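Local coordinates for aminopeptidase N (Francisella tularensis subsp. tularensis, PDB 5DLL), which probably degrades intracellular peptides as a zinc-dependent M1-family metallopeptidase, releasing single amino acids, preferably alanine, from their N-termini, at residues A[318-323]-A[418-423]; A[327-332]-A[428-433]. All blocks are in the same frame, centred on the assembly; numbering follows the deposited sequence.

Interaction 1: residues A[318-323]-A[418-423]; sequences DRVTCR and LYFERH
V320 packs its two methyl groups between Y419, F420 and the backbone of H423, near the C-terminal end of helix 390-423. Its branches divide the work. CG1, anti to the backbone N (chi1 -173°), meets the phenol end of Y419 tip to tip, 3.8 Å from CZ of Y419, and also touches CB of H423. CG2 turns the other way and reaches the ring edge of F420, where it sits 3.6 Å from CD1 of F420; the backbone carbonyl O of H423 lies beside both methyls. One shell out, CD2 of Y419 lies over one face of the F420 ring, 4.0 Å above its centre. W315 packs edge-to-face with F420, and the imidazole of H423 is turned away from V320, its ND1 hydrogen-bonded to Q426. The polar link is indirect: a water donates to O of V320 at 3.0 Å and lies 3.3 Å from OH of Y419 in a second hydrogen bond. Within the M1 catalytic domain, the join between the turn after helix 314-319 and helix 390-423 therefore rests on van der Waals contact, while solvent supplies a polar bridge between a backbone carbonyl and a phenol.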
ATOM      1  N   ASP A 318      -6.896  -3.057  16.307  1.00 32.89           N
ATOM      2  CA  ASP A 318      -8.197  -3.162  16.963  1.00 35.52           C
ATOM      3  C   ASP A 318      -8.065  -3.623  18.409  1.00 35.38           C
ATOM      4  O   ASP A 318      -8.649  -3.034  19.313  1.00 39.23           O
ATOM      5  CB  ASP A 318      -9.123  -4.122  16.197  1.00 35.69           C
ATOM      6  CG  ASP A 318      -9.356  -3.701  14.749  1.00 34.23           C
ATOM      7  OD1 ASP A 318      -8.692  -2.760  14.267  1.00 30.91           O
ATOM      8  OD2 ASP A 318     -10.213  -4.322  14.092  1.00 37.31           O
ATOM      9  N   ARG A 319      -7.296  -4.679  18.621  1.00 39.21           N
ATOM     10  CA  ARG A 319      -7.138  -5.249  19.952  1.00 37.96           C
ATOM     11  C   ARG A 319      -6.164  -4.414  20.793  1.00 35.41           C
ATOM     12  O   ARG A 319      -6.405  -4.181  21.975  1.00 35.55           O
ATOM     13  CB  ARG A 319      -6.682  -6.696  19.839  1.00 37.55           C
ATOM     14  CG  ARG A 319      -6.995  -7.528  21.057  1.00 40.89           C
ATOM     15  CD  ARG A 319      -8.442  -7.981  21.115  1.00 39.03           C
ATOM     16  NE  ARG A 319      -8.655  -8.733  22.349  1.00 41.39           N
ATOM     17  CZ  ARG A 319      -8.580 -10.056  22.472  1.00 44.15           C
ATOM     18  NH1 ARG A 319      -8.329 -10.839  21.430  1.00 52.79           N
ATOM     19  NH2 ARG A 319      -8.772 -10.608  23.659  1.00 52.08           N
ATOM     20  N   VAL A 320      -5.073  -3.974  20.171  1.00 33.56           N
ATOM     21  CA  VAL A 320      -4.205  -2.934  20.719  1.00 34.06           C
ATOM     22  C   VAL A 320      -4.136  -1.831  19.677  1.00 34.24           C
ATOM     23  O   VAL A 320      -3.725  -2.087  18.543  1.00 34.25           O
ATOM     24  CB  VAL A 320      -2.775  -3.446  20.986  1.00 37.38           C
ATOM     25  CG1 VAL A 320      -1.949  -2.382  21.706  1.00 37.31           C
ATOM     26  CG2 VAL A 320      -2.810  -4.749  21.778  1.00 37.97           C
ATOM     27  N   THR A 321      -4.524  -0.615  20.066  1.00 33.24           N
ATOM     28  CA  THR A 321      -4.672   0.503  19.125  1.00 34.42           C
ATOM     29  C   THR A 321      -3.649   1.628  19.357  1.00 37.34           C
ATOM     30  O   THR A 321      -2.782   1.530  20.225  1.00 36.52           O
ATOM     31  CB  THR A 321      -6.116   1.071  19.165  1.00 34.72           C
ATOM     32  OG1 THR A 321      -6.353   1.873  18.000  1.00 33.26           O
ATOM     33  CG2 THR A 321      -6.377   1.897  20.433  1.00 33.67           C
ATOM     34  N   CYS A 322      -3.743   2.683  18.549  1.00 40.97           N
ATOM     35  CA  CYS A 322      -2.907   3.871  18.724  1.00 44.99           C
ATOM     36  C   CYS A 322      -3.534   4.827  19.746  1.00 43.85           C
ATOM     37  O   CYS A 322      -4.750   4.997  19.782  1.00 39.38           O
ATOM     38  CB  CYS A 322      -2.675   4.586  17.379  1.00 48.08           C
ATOM     39  SG  CYS A 322      -4.156   4.959  16.397  1.00 47.02           S
ATOM     40  N   ARG A 323      -2.687   5.437  20.576  1.00 45.63           N
ATOM     41  CA  ARG A 323      -3.116   6.397  21.600  1.00 42.41           C
ATOM     42  C   ARG A 323      -3.606   7.694  20.968  1.00 45.16           C
ATOM     43  O   ARG A 323      -4.612   8.270  21.400  1.00 45.34           O
ATOM     44  CB  ARG A 323      -1.947   6.697  22.534  1.00 44.19           C
ATOM     45  CG  ARG A 323      -2.270   7.616  23.699  1.00 45.75           C
ATOM     46  CD  ARG A 323      -0.993   8.135  24.336  1.00 45.44           C
ATOM     47  NE  ARG A 323      -0.332   9.129  23.493  1.00 44.15           N
ATOM     48  CZ  ARG A 323       0.772   9.794  23.829  1.00 47.47           C
ATOM     49  NH1 ARG A 323       1.363   9.584  25.005  1.00 48.32           N
ATOM     50  NH2 ARG A 323       1.289  10.681  22.983  1.00 47.65           N
ATOM     51  N   LEU A 418       5.007 -10.286  24.268  1.00 50.57           N
ATOM     52  CA  LEU A 418       5.020  -9.354  25.404  1.00 50.87           C
ATOM     53  C   LEU A 418       4.212  -8.087  25.125  1.00 48.31           C
ATOM     54  O   LEU A 418       3.557  -7.555  26.019  1.00 54.07           O
ATOM     55  CB  LEU A 418       6.457  -8.966  25.770  1.00 51.09           C
ATOM     56  CG  LEU A 418       6.622  -8.154  27.065  1.00 53.53           C
ATOM     57  CD1 LEU A 418       6.205  -8.979  28.276  1.00 51.35           C
ATOM     58  CD2 LEU A 418       8.049  -7.646  27.220  1.00 51.49           C
ATOM     59  N   TYR A 419       4.280  -7.601  23.890  1.00 45.95           N
ATOM     60  CA  TYR A 419       3.525  -6.423  23.466  1.00 47.91           C
ATOM     61  C   TYR A 419       2.032  -6.567  23.766  1.00 44.53           C
ATOM     62  O   TYR A 419       1.422  -5.645  24.297  1.00 40.70           O
ATOM     63  CB  TYR A 419       3.756  -6.161  21.970  1.00 48.82           C
ATOM     64  CG  TYR A 419       2.966  -5.010  21.381  1.00 50.41           C
ATOM     65  CD1 TYR A 419       3.298  -3.687  21.670  1.00 55.65           C
ATOM     66  CD2 TYR A 419       1.900  -5.243  20.509  1.00 50.74           C
ATOM     67  CE1 TYR A 419       2.583  -2.629  21.122  1.00 51.03           C
ATOM     68  CE2 TYR A 419       1.182  -4.194  19.953  1.00 50.64           C
ATOM     69  CZ  TYR A 419       1.524  -2.888  20.264  1.00 51.78           C
ATOM     70  OH  TYR A 419       0.810  -1.845  19.716  1.00 48.55           O
ATOM     71  N   PHE A 420       1.459  -7.726  23.442  1.00 44.64           N
ATOM     72  CA  PHE A 420       0.046  -7.995  23.712  1.00 43.18           C
ATOM     73  C   PHE A 420      -0.206  -8.280  25.188  1.00 45.64           C
ATOM     74  O   PHE A 420      -1.261  -7.935  25.708  1.00 51.02           O
ATOM     75  CB  PHE A 420      -0.461  -9.162  22.860  1.00 44.61           C
ATOM     76  CG  PHE A 420      -0.437  -8.882  21.383  1.00 44.45           C
ATOM     77  CD1 PHE A 420      -1.259  -7.909  20.841  1.00 46.20           C
ATOM     78  CD2 PHE A 420       0.407  -9.586  20.535  1.00 46.37           C
ATOM     79  CE1 PHE A 420      -1.238  -7.637  19.483  1.00 48.69           C
ATOM     80  CE2 PHE A 420       0.430  -9.325  19.176  1.00 43.42           C
ATOM     81  CZ  PHE A 420      -0.393  -8.344  18.650  1.00 50.81           C
ATOM     82  N   GLU A 421       0.753  -8.911  25.862  1.00 50.62           N
ATOM     83  CA  GLU A 421       0.641  -9.160  27.306  1.00 59.30           C
ATOM     84  C   GLU A 421       0.484  -7.846  28.087  1.00 53.26           C
ATOM     85  O   GLU A 421      -0.381  -7.728  28.952  1.00 54.42           O
ATOM     86  CB  GLU A 421       1.844  -9.968  27.826  1.00 66.76           C
ATOM     87  CG  GLU A 421       1.760 -11.469  27.539  1.00 76.33           C
ATOM     88  CD  GLU A 421       3.088 -12.219  27.689  1.00 84.60           C
ATOM     89  OE1 GLU A 421       4.126 -11.601  28.019  1.00 88.33           O
ATOM     90  OE2 GLU A 421       3.096 -13.449  27.470  1.00 73.58           O
ATOM     91  N   ARG A 422       1.312  -6.859  27.768  1.00 48.95           N
ATOM     92  CA  ARG A 422       1.221  -5.549  28.409  1.00 48.72           C
ATOM     93  C   ARG A 422      -0.026  -4.777  27.992  1.00 47.22           C
ATOM     94  O   ARG A 422      -0.719  -4.197  28.834  1.00 47.41           O
ATOM     95  CB  ARG A 422       2.446  -4.695  28.065  1.00 48.43           C
ATOM     96  CG  ARG A 422       3.727  -5.131  28.747  1.00 50.26           C
ATOM     97  CD  ARG A 422       4.900  -4.268  28.313  1.00 50.42           C
ATOM     98  NE  ARG A 422       6.110  -4.596  29.063  1.00 54.77           N
ATOM     99  CZ  ARG A 422       7.329  -4.141  28.784  1.00 58.19           C
ATOM    100  NH1 ARG A 422       7.540  -3.323  27.757  1.00 60.57           N
ATOM    101  NH2 ARG A 422       8.351  -4.514  29.540  1.00 59.83           N
ATOM    102  N   HIS A 423      -0.307  -4.779  26.690  1.00 43.05           N
ATOM    103  CA  HIS A 423      -1.163  -3.763  26.090  1.00 42.59           C
ATOM    104  C   HIS A 423      -2.441  -4.256  25.404  1.00 42.06           C
ATOM    105  O   HIS A 423      -3.027  -3.522  24.609  1.00 42.96           O
ATOM    106  CB  HIS A 423      -0.333  -2.944  25.094  1.00 42.42           C
ATOM    107  CG  HIS A 423       0.924  -2.377  25.677  1.00 45.80           C
ATOM    108  ND1 HIS A 423       0.950  -1.709  26.882  1.00 51.08           N
ATOM    109  CD2 HIS A 423       2.195  -2.359  25.208  1.00 46.84           C
ATOM    110  CE1 HIS A 423       2.185  -1.313  27.137  1.00 51.03           C
ATOM    111  NE2 HIS A 423       2.959  -1.692  26.135  1.00 50.59           N
TER
HETATM  112  O   HOH W   1      -1.109  -2.096  17.091  1.00 32.68           O

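Interaction 2: residues A[327-332]-A[428-433]; sequences QLSLKE and VTCDDF. With ZN (zinc ion), chain B.
L330 and Q327, at the start of the helix that carries the glutamate of the HExxH-X18-E zinc motif, pack against the capped N-terminus of helix 430-439. L330 supplies much of the tight, buried part. With CG anti to the backbone N (chi1 176°), it drives its fork between the strand end and the first helical turn: CD1 lies 3.6 Å from CB of F433, crossing that side chain obliquely, and CD2 nestles against the backbone carbonyl of T429 and CG2 of V428. C430 fills the flank, its SG near both CB of L330 and OG of S329, and Y452 touches S329 and C430 from outside the two segments. Q327, also buried, packs CG 3.3 Å from CA of T429, yet its polar tie, OE1 to N of C430, is weak though nearly straight (3.4 Å, 175°). The solvent side lies at the partly exposed T429, D431 and D432, where a capping box ties 428-433 together: OG1 of T429 accepts from N of D432 (3.2 Å), while OD2 of D432 takes N of T429 on its anti side (2.9 Å). At the far end of 327-332, both carboxylate oxygens of E332 are modelled 2.0 Å from the zinc ion. NZ of K331, also salt-bridged to E276, forms a salt bridge with OE1 of E332 (2.8 Å), approaching from 45° out of the carboxylate plane.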
ATOM      1  N   GLN A 327       0.705   8.459  16.239  1.00 41.18           N
ATOM      2  CA  GLN A 327       1.146   7.093  16.453  1.00 41.79           C
ATOM      3  C   GLN A 327       0.701   6.144  15.323  1.00 41.65           C
ATOM      4  O   GLN A 327       0.604   4.933  15.524  1.00 43.90           O
ATOM      5  CB  GLN A 327       0.591   6.620  17.810  1.00 45.49           C
ATOM      6  CG  GLN A 327       1.602   6.518  18.942  1.00 48.85           C
ATOM      7  CD  GLN A 327       2.401   7.782  19.214  1.00 48.12           C
ATOM      8  OE1 GLN A 327       3.633   7.772  19.179  1.00 58.92           O
ATOM      9  NE2 GLN A 327       1.709   8.864  19.513  1.00 45.88           N
ATOM     10  N   LEU A 328       0.476   6.689  14.132  1.00 46.66           N
ATOM     11  CA  LEU A 328      -0.104   5.936  13.018  1.00 45.48           C
ATOM     12  C   LEU A 328       0.925   5.039  12.318  1.00 47.53           C
ATOM     13  O   LEU A 328       0.554   4.069  11.653  1.00 61.77           O
ATOM     14  CB  LEU A 328      -0.744   6.909  12.018  1.00 47.88           C
ATOM     15  CG  LEU A 328      -2.060   6.519  11.336  1.00 48.79           C
ATOM     16  CD1 LEU A 328      -3.072   5.935  12.308  1.00 53.16           C
ATOM     17  CD2 LEU A 328      -2.643   7.741  10.651  1.00 51.12           C
ATOM     18  N   SER A 329       2.211   5.357  12.472  1.00 51.37           N
ATOM     19  CA  SER A 329       3.299   4.499  11.974  1.00 47.70           C
ATOM     20  C   SER A 329       3.428   3.179  12.750  1.00 48.95           C
ATOM     21  O   SER A 329       4.153   2.277  12.321  1.00 48.46           O
ATOM     22  CB  SER A 329       4.636   5.244  12.023  1.00 46.83           C
ATOM     23  OG  SER A 329       4.995   5.564  13.358  1.00 50.76           O
ATOM     24  N   LEU A 330       2.754   3.088  13.899  1.00 53.65           N
ATOM     25  CA  LEU A 330       2.621   1.841  14.651  1.00 47.64           C
ATOM     26  C   LEU A 330       1.352   1.064  14.259  1.00 49.96           C
ATOM     27  O   LEU A 330       1.415  -0.150  14.058  1.00 50.70           O
ATOM     28  CB  LEU A 330       2.603   2.125  16.156  1.00 49.71           C
ATOM     29  CG  LEU A 330       2.362   0.913  17.063  1.00 54.45           C
ATOM     30  CD1 LEU A 330       3.467  -0.117  16.880  1.00 56.75           C
ATOM     31  CD2 LEU A 330       2.249   1.346  18.516  1.00 56.15           C
ATOM     32  N   LYS A 331       0.207   1.746  14.168  1.00 45.35           N
ATOM     33  CA  LYS A 331      -1.054   1.057  13.855  1.00 42.92           C
ATOM     34  C   LYS A 331      -1.000   0.441  12.472  1.00 41.48           C
ATOM     35  O   LYS A 331      -1.420  -0.705  12.280  1.00 45.49           O
ATOM     36  CB  LYS A 331      -2.270   1.988  13.930  1.00 44.91           C
ATOM     37  CG  LYS A 331      -3.583   1.267  13.623  1.00 40.42           C
ATOM     38  CD  LYS A 331      -4.762   2.210  13.507  1.00 39.69           C
ATOM     39  CE  LYS A 331      -4.882   2.819  12.120  1.00 39.06           C
ATOM     40  NZ  LYS A 331      -5.578   1.919  11.164  1.00 36.63           N
ATOM     41  N   GLU A 332      -0.498   1.210  11.510  1.00 37.09           N
ATOM     42  CA  GLU A 332      -0.444   0.744  10.134  1.00 37.79           C
ATOM     43  C   GLU A 332       0.905   0.121   9.794  1.00 35.78           C
ATOM     44  O   GLU A 332       0.937  -0.970   9.232  1.00 41.17           O
ATOM     45  CB  GLU A 332      -0.831   1.857   9.150  1.00 37.07           C
ATOM     46  CG  GLU A 332      -2.333   2.156   9.117  1.00 35.91           C
ATOM     47  CD  GLU A 332      -3.190   1.003   8.597  1.00 36.15           C
ATOM     48  OE1 GLU A 332      -4.420   1.176   8.688  1.00 45.41           O
ATOM     49  OE2 GLU A 332      -2.585  -0.002   8.184  1.00 35.95           O
ATOM     50  N   VAL A 428      -1.756   2.759  22.702  1.00 42.24           N
ATOM     51  CA  VAL A 428      -0.349   2.899  23.076  1.00 46.02           C
ATOM     52  C   VAL A 428       0.475   3.669  22.049  1.00 42.36           C
ATOM     53  O   VAL A 428      -0.007   3.985  20.961  1.00 38.83           O
ATOM     54  CB  VAL A 428       0.289   1.512  23.328  1.00 53.02           C
ATOM     55  CG1 VAL A 428      -0.531   0.736  24.353  1.00 55.93           C
ATOM     56  CG2 VAL A 428       0.428   0.720  22.030  1.00 47.53           C
ATOM     57  N   THR A 429       1.720   3.962  22.418  1.00 44.14           N
ATOM     58  CA  THR A 429       2.634   4.732  21.581  1.00 44.87           C
ATOM     59  C   THR A 429       3.680   3.871  20.881  1.00 46.27           C
ATOM     60  O   THR A 429       3.869   2.703  21.216  1.00 40.07           O
ATOM     61  CB  THR A 429       3.373   5.813  22.398  1.00 48.30           C
ATOM     62  OG1 THR A 429       4.376   5.205  23.223  1.00 62.26           O
ATOM     63  CG2 THR A 429       2.398   6.587  23.266  1.00 48.51           C
ATOM     64  N   CYS A 430       4.366   4.483  19.918  1.00 51.68           N
ATOM     65  CA  CYS A 430       5.479   3.862  19.204  1.00 50.76           C
ATOM     66  C   CYS A 430       6.606   3.461  20.163  1.00 54.88           C
ATOM     67  O   CYS A 430       7.307   2.474  19.925  1.00 59.41           O
ATOM     68  CB  CYS A 430       6.034   4.826  18.143  1.00 52.37           C
ATOM     69  SG  CYS A 430       4.929   5.178  16.747  1.00 56.97           S
ATOM     70  N   ASP A 431       6.782   4.230  21.236  1.00 51.04           N
ATOM     71  CA  ASP A 431       7.769   3.906  22.266  1.00 52.71           C
ATOM     72  C   ASP A 431       7.383   2.660  23.060  1.00 54.32           C
ATOM     73  O   ASP A 431       8.255   1.892  23.461  1.00 61.42           O
ATOM     74  CB  ASP A 431       8.000   5.095  23.209  1.00 55.09           C
ATOM     75  CG  ASP A 431       9.022   6.087  22.663  1.00 65.18           C
ATOM     76  OD1 ASP A 431       9.042   6.320  21.431  1.00 63.03           O
ATOM     77  OD2 ASP A 431       9.813   6.629  23.467  1.00 70.10           O
ATOM     78  N   ASP A 432       6.085   2.455  23.284  1.00 53.90           N
ATOM     79  CA  ASP A 432       5.607   1.248  23.973  1.00 52.56           C
ATOM     80  C   ASP A 432       5.929  -0.043  23.199  1.00 46.15           C
ATOM     81  O   ASP A 432       6.193  -1.084  23.804  1.00 46.49           O
ATOM     82  CB  ASP A 432       4.097   1.331  24.244  1.00 53.71           C
ATOM     83  CG  ASP A 432       3.735   2.402  25.267  1.00 51.25           C
ATOM     84  OD1 ASP A 432       4.390   2.473  26.329  1.00 46.51           O
ATOM     85  OD2 ASP A 432       2.778   3.167  25.011  1.00 50.58           O
ATOM     86  N   PHE A 433       5.903   0.030  21.869  1.00 41.11           N
ATOM     87  CA  PHE A 433       6.206  -1.120  21.019  1.00 42.33           C
ATOM     88  C   PHE A 433       7.682  -1.476  21.098  1.00 43.14           C
ATOM     89  O   PHE A 433       8.041  -2.642  21.253  1.00 46.49           O
ATOM     90  CB  PHE A 433       5.814  -0.835  19.562  1.00 47.03           C
ATOM     91  CG  PHE A 433       6.169  -1.946  18.602  1.00 44.67           C
ATOM     92  CD1 PHE A 433       5.377  -3.081  18.510  1.00 39.67           C
ATOM     93  CD2 PHE A 433       7.294  -1.850  17.787  1.00 43.62           C
ATOM     94  CE1 PHE A 433       5.703  -4.101  17.631  1.00 42.96           C
ATOM     95  CE2 PHE A 433       7.620  -2.865  16.901  1.00 42.25           C
ATOM     96  CZ  PHE A 433       6.822  -3.992  16.820  1.00 40.26           C
TER
HETATM   97 ZN    ZN B 901      -4.413  -0.437   7.506  1.00 40.06          ZN

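Overall arrangement
Interactions 1 and 2, with centres 9 Å apart, show how two contacts can be coupled through a minimal sheet. Strand 321-322 pairs in parallel with strand 427-428 through probable hydrogen bonds from N of V428 to O of T321 (2.9 Å) and from N of R323 to O of V428 (3.1 Å). Y419 spans both contacts: its OH packs 3.5 Å from CG2 of V428, its side chain touches L330, and its ring stands edge-to-face with that of F433. The zinc ion is bound by H309, H313 and E332; interaction 2 includes one of these ligands, E332, in segment 327-332, whereas in interaction 1 the side chain of Y419 is about 13 Å from the ion.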